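401aa long hypothetical glucose-1-phosphate thymidylyltransferase (Sulfolobus tokodaii, PDB 2GGO) probably works as a bifunctional enzyme of UDP-N-acetylglucosamine and UDP-N-acetylgalactosamine synthesis, with sugar-1-phosphate nucleotidylyltransferase and acetyltransferase activities. Local coordinates at residues 114-119 and 161-166. Residues are numbered along the deposited sequence; the frame is centred on the assembly and turned at random.
Sequences LKENAI and YKLNSD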
ATOM      1  N   LEU A 114      16.600  -8.297  21.909  1.00 37.52           N
ATOM      2  CA  LEU A 114      16.608  -9.746  22.178  1.00 37.99           C
ATOM      3  C   LEU A 114      17.833 -10.362  21.542  1.00 39.74           C
ATOM      4  O   LEU A 114      18.191  -9.998  20.413  1.00 40.18           O
ATOM      5  CB  LEU A 114      15.369 -10.430  21.582  1.00 37.09           C
ATOM      6  CG  LEU A 114      13.968  -9.995  21.982  1.00 37.20           C
ATOM      7  CD1 LEU A 114      12.940 -10.839  21.327  1.00 36.17           C
ATOM      8  CD2 LEU A 114      13.812 -10.103  23.440  1.00 36.64           C
ATOM      9  N   LYS A 115      18.443 -11.330  22.243  1.00 41.26           N
ATOM     10  CA  LYS A 115      19.597 -12.043  21.757  1.00 41.48           C
ATOM     11  C   LYS A 115      19.140 -13.126  20.820  1.00 42.42           C
ATOM     12  O   LYS A 115      19.834 -13.445  19.848  1.00 41.62           O
ATOM     13  CB  LYS A 115      20.348 -12.663  22.928  1.00 43.64           C
ATOM     14  CG  LYS A 115      21.474 -13.624  22.537  1.00 44.55           C
ATOM     15  CD  LYS A 115      22.826 -13.216  23.138  1.00 48.60           C
ATOM     16  CE  LYS A 115      23.972 -14.138  22.635  1.00 49.03           C
ATOM     17  NZ  LYS A 115      24.030 -14.320  21.130  1.00 51.15           N
ATOM     18  N   GLU A 116      17.983 -13.708  21.126  1.00 42.99           N
ATOM     19  CA  GLU A 116      17.464 -14.807  20.319  1.00 44.25           C
ATOM     20  C   GLU A 116      16.798 -14.317  19.036  1.00 43.97           C
ATOM     21  O   GLU A 116      16.454 -13.129  18.902  1.00 43.43           O
ATOM     22  CB  GLU A 116      16.467 -15.661  21.102  1.00 44.95           C
ATOM     23  CG  GLU A 116      16.635 -15.610  22.607  1.00 49.91           C
ATOM     24  CD  GLU A 116      15.586 -14.745  23.244  1.00 55.04           C
ATOM     25  OE1 GLU A 116      15.897 -13.918  24.151  1.00 55.61           O
ATOM     26  OE2 GLU A 116      14.426 -14.907  22.811  1.00 59.83           O
ATOM     27  N   ASN A 117      16.641 -15.246  18.095  1.00 43.15           N
ATOM     28  CA  ASN A 117      15.833 -15.028  16.916  1.00 42.69           C
ATOM     29  C   ASN A 117      14.390 -14.847  17.340  1.00 42.83           C
ATOM     30  O   ASN A 117      13.845 -15.688  18.047  1.00 43.45           O
ATOM     31  CB  ASN A 117      15.943 -16.216  15.988  1.00 42.79           C
ATOM     32  CG  ASN A 117      17.336 -16.406  15.448  1.00 43.55           C
ATOM     33  OD1 ASN A 117      17.724 -15.770  14.492  1.00 44.88           O
ATOM     34  ND2 ASN A 117      18.092 -17.316  16.050  1.00 48.62           N
ATOM     35  N   ALA A 118      13.765 -13.747  16.918  1.00 42.53           N
ATOM     36  CA  ALA A 118      12.343 -13.509  17.213  1.00 42.24           C
ATOM     37  C   ALA A 118      11.508 -13.138  15.960  1.00 42.29           C
ATOM     38  O   ALA A 118      12.049 -12.861  14.892  1.00 42.17           O
ATOM     39  CB  ALA A 118      12.188 -12.448  18.322  1.00 41.48           C
ATOM     40  N   ILE A 119      10.194 -13.115  16.125  1.00 42.42           N
ATOM     41  CA  ILE A 119       9.273 -12.937  15.022  1.00 43.30           C
ATOM     42  C   ILE A 119       8.001 -12.319  15.554  1.00 43.12           C
ATOM     43  O   ILE A 119       7.559 -12.657  16.643  1.00 42.60           O
ATOM     44  CB  ILE A 119       9.049 -14.296  14.339  1.00 43.65           C
ATOM     45  CG1 ILE A 119       9.859 -14.361  13.053  1.00 43.96           C
ATOM     46  CG2 ILE A 119       7.571 -14.643  14.102  1.00 45.10           C
ATOM     47  CD1 ILE A 119       9.532 -15.550  12.247  1.00 47.30           C
ATOM     48  N   TYR A 161      10.914  -9.513  11.270  1.00 41.89           N
ATOM     49  CA  TYR A 161      11.837 -10.496  11.812  1.00 42.71           C
ATOM     50  C   TYR A 161      13.024  -9.839  12.471  1.00 42.81           C
ATOM     51  O   TYR A 161      13.493  -8.812  12.011  1.00 42.28           O
ATOM     52  CB  TYR A 161      12.395 -11.356  10.681  1.00 43.83           C
ATOM     53  CG  TYR A 161      11.364 -12.077   9.865  1.00 44.83           C
ATOM     54  CD1 TYR A 161      11.595 -12.348   8.524  1.00 47.13           C
ATOM     55  CD2 TYR A 161      10.148 -12.484  10.422  1.00 46.57           C
ATOM     56  CE1 TYR A 161      10.643 -13.035   7.747  1.00 48.72           C
ATOM     57  CE2 TYR A 161       9.178 -13.161   9.658  1.00 48.25           C
ATOM     58  CZ  TYR A 161       9.440 -13.454   8.324  1.00 48.33           C
ATOM     59  OH  TYR A 161       8.501 -14.137   7.550  1.00 48.59           O
ATOM     60  N   LYS A 162      13.528 -10.458  13.528  1.00 43.14           N
ATOM     61  CA  LYS A 162      14.846 -10.122  14.077  1.00 44.02           C
ATOM     62  C   LYS A 162      15.621 -11.447  14.090  1.00 45.61           C
ATOM     63  O   LYS A 162      15.368 -12.334  14.924  1.00 45.01           O
ATOM     64  CB  LYS A 162      14.718  -9.540  15.493  1.00 43.14           C
ATOM     65  CG  LYS A 162      15.844  -8.674  15.983  1.00 40.82           C
ATOM     66  CD  LYS A 162      17.121  -9.445  16.301  1.00 41.70           C
ATOM     67  CE  LYS A 162      16.953 -10.397  17.487  1.00 41.41           C
ATOM     68  NZ  LYS A 162      18.195 -11.136  17.925  1.00 39.52           N
ATOM     69  N   LEU A 163      16.543 -11.577  13.142  1.00 47.85           N
ATOM     70  CA  LEU A 163      17.191 -12.848  12.870  1.00 49.84           C
ATOM     71  C   LEU A 163      18.686 -12.695  13.029  1.00 52.13           C
ATOM     72  O   LEU A 163      19.262 -11.650  12.673  1.00 51.66           O
ATOM     73  CB  LEU A 163      16.857 -13.365  11.460  1.00 49.47           C
ATOM     74  CG  LEU A 163      15.384 -13.568  11.057  1.00 47.98           C
ATOM     75  CD1 LEU A 163      15.285 -13.874   9.597  1.00 46.43           C
ATOM     76  CD2 LEU A 163      14.677 -14.637  11.868  1.00 47.93           C
ATOM     77  N   ASN A 164      19.290 -13.733  13.604  1.00 54.88           N
ATOM     78  CA  ASN A 164      20.747 -13.817  13.725  1.00 58.00           C
ATOM     79  C   ASN A 164      21.373 -14.561  12.537  1.00 60.00           C
ATOM     80  O   ASN A 164      20.681 -15.293  11.822  1.00 60.29           O
ATOM     81  CB  ASN A 164      21.122 -14.453  15.054  1.00 57.80           C
ATOM     82  CG  ASN A 164      20.271 -13.944  16.189  1.00 57.74           C
ATOM     83  OD1 ASN A 164      20.170 -12.741  16.418  1.00 56.17           O
ATOM     84  ND2 ASN A 164      19.642 -14.860  16.902  1.00 58.02           N
ATOM     85  N   SER A 165      22.669 -14.359  12.320  1.00 62.58           N
ATOM     86  CA  SER A 165      23.369 -14.942  11.179  1.00 65.32           C
ATOM     87  C   SER A 165      23.187 -16.475  10.990  1.00 67.55           C
ATOM     88  O   SER A 165      23.544 -17.013   9.941  1.00 68.30           O
ATOM     89  CB  SER A 165      24.851 -14.559  11.235  1.00 65.20           C
ATOM     90  OG  SER A 165      25.318 -14.555  12.577  1.00 65.01           O
ATOM     91  N   ASP A 166      22.620 -17.166  11.984  1.00 70.00           N
ATOM     92  CA  ASP A 166      22.238 -18.585  11.849  1.00 72.33           C
ATOM     93  C   ASP A 166      21.215 -18.815  10.761  1.00 73.97           C
ATOM     94  O   ASP A 166      21.012 -19.950  10.341  1.00 74.19           O
ATOM     95  CB  ASP A 166      21.598 -19.121  13.124  1.00 72.39           C
ATOM     96  CG  ASP A 166      22.307 -18.676  14.357  1.00 73.51           C
ATOM     97  OD1 ASP A 166      23.543 -18.483  14.271  1.00 74.30           O
ATOM     98  OD2 ASP A 166      21.622 -18.514  15.399  1.00 74.80           O
TER
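This is an antiparallel pairing of two inner strands of the mixed sheet in the nucleotidyltransferase domain, where strand 117-123 begins and strand 155-164 ends. The axes of 117-119 and 161-164 run at 164° to each other and approach to 4.9 Å. Ala118 and Lys162 form a hydrogen-bonded pair, with Ala118 N to Lys162 O at 2.9 Å and Lys162 N to Ala118 O at 3.1 Å, with N-H...O angles of 158° and 173°. Ile119 and Tyr161 follow as a non-hydrogen-bonded pair, and on their face of the sheet Ile119 CG1 packs against Tyr161 CD2 at 3.2 Å.

On the N-terminal side of Ala118 a side chain takes over from the backbone: Asn117 OD1 accepts from Asn164 N at 2.7 Å with an angle of 176°. Lys162, on the face shared with Ala118, gathers loop 114-116, which leads into strand 117-123. Its NZ donates to Leu114 O at 2.7 Å and Glu116 O at 2.8 Å, and also to Asn164 OD1 at 3.0 Å within its own segment. A weak bond from Asn164 ND2 to Lys115 O, 3.3 Å, adds to this tie between loop and strand end. The charge of Lys162 is met by a salt bridge to Glu92.

Tyr161 OH is hydrogen-bonded to Asn157 ND2, and its side chain also lies near Tyr97; both neighbours probably bind N-acetylglucosamine 1-phosphate, consistent with this face lying near the sugar-phosphate site. Strand 197-201 pairs with 117-123 on its other edge, strand 92-97 does the same for 155-164, and helix 184-194 covers Asn117, Ile119 and Tyr161.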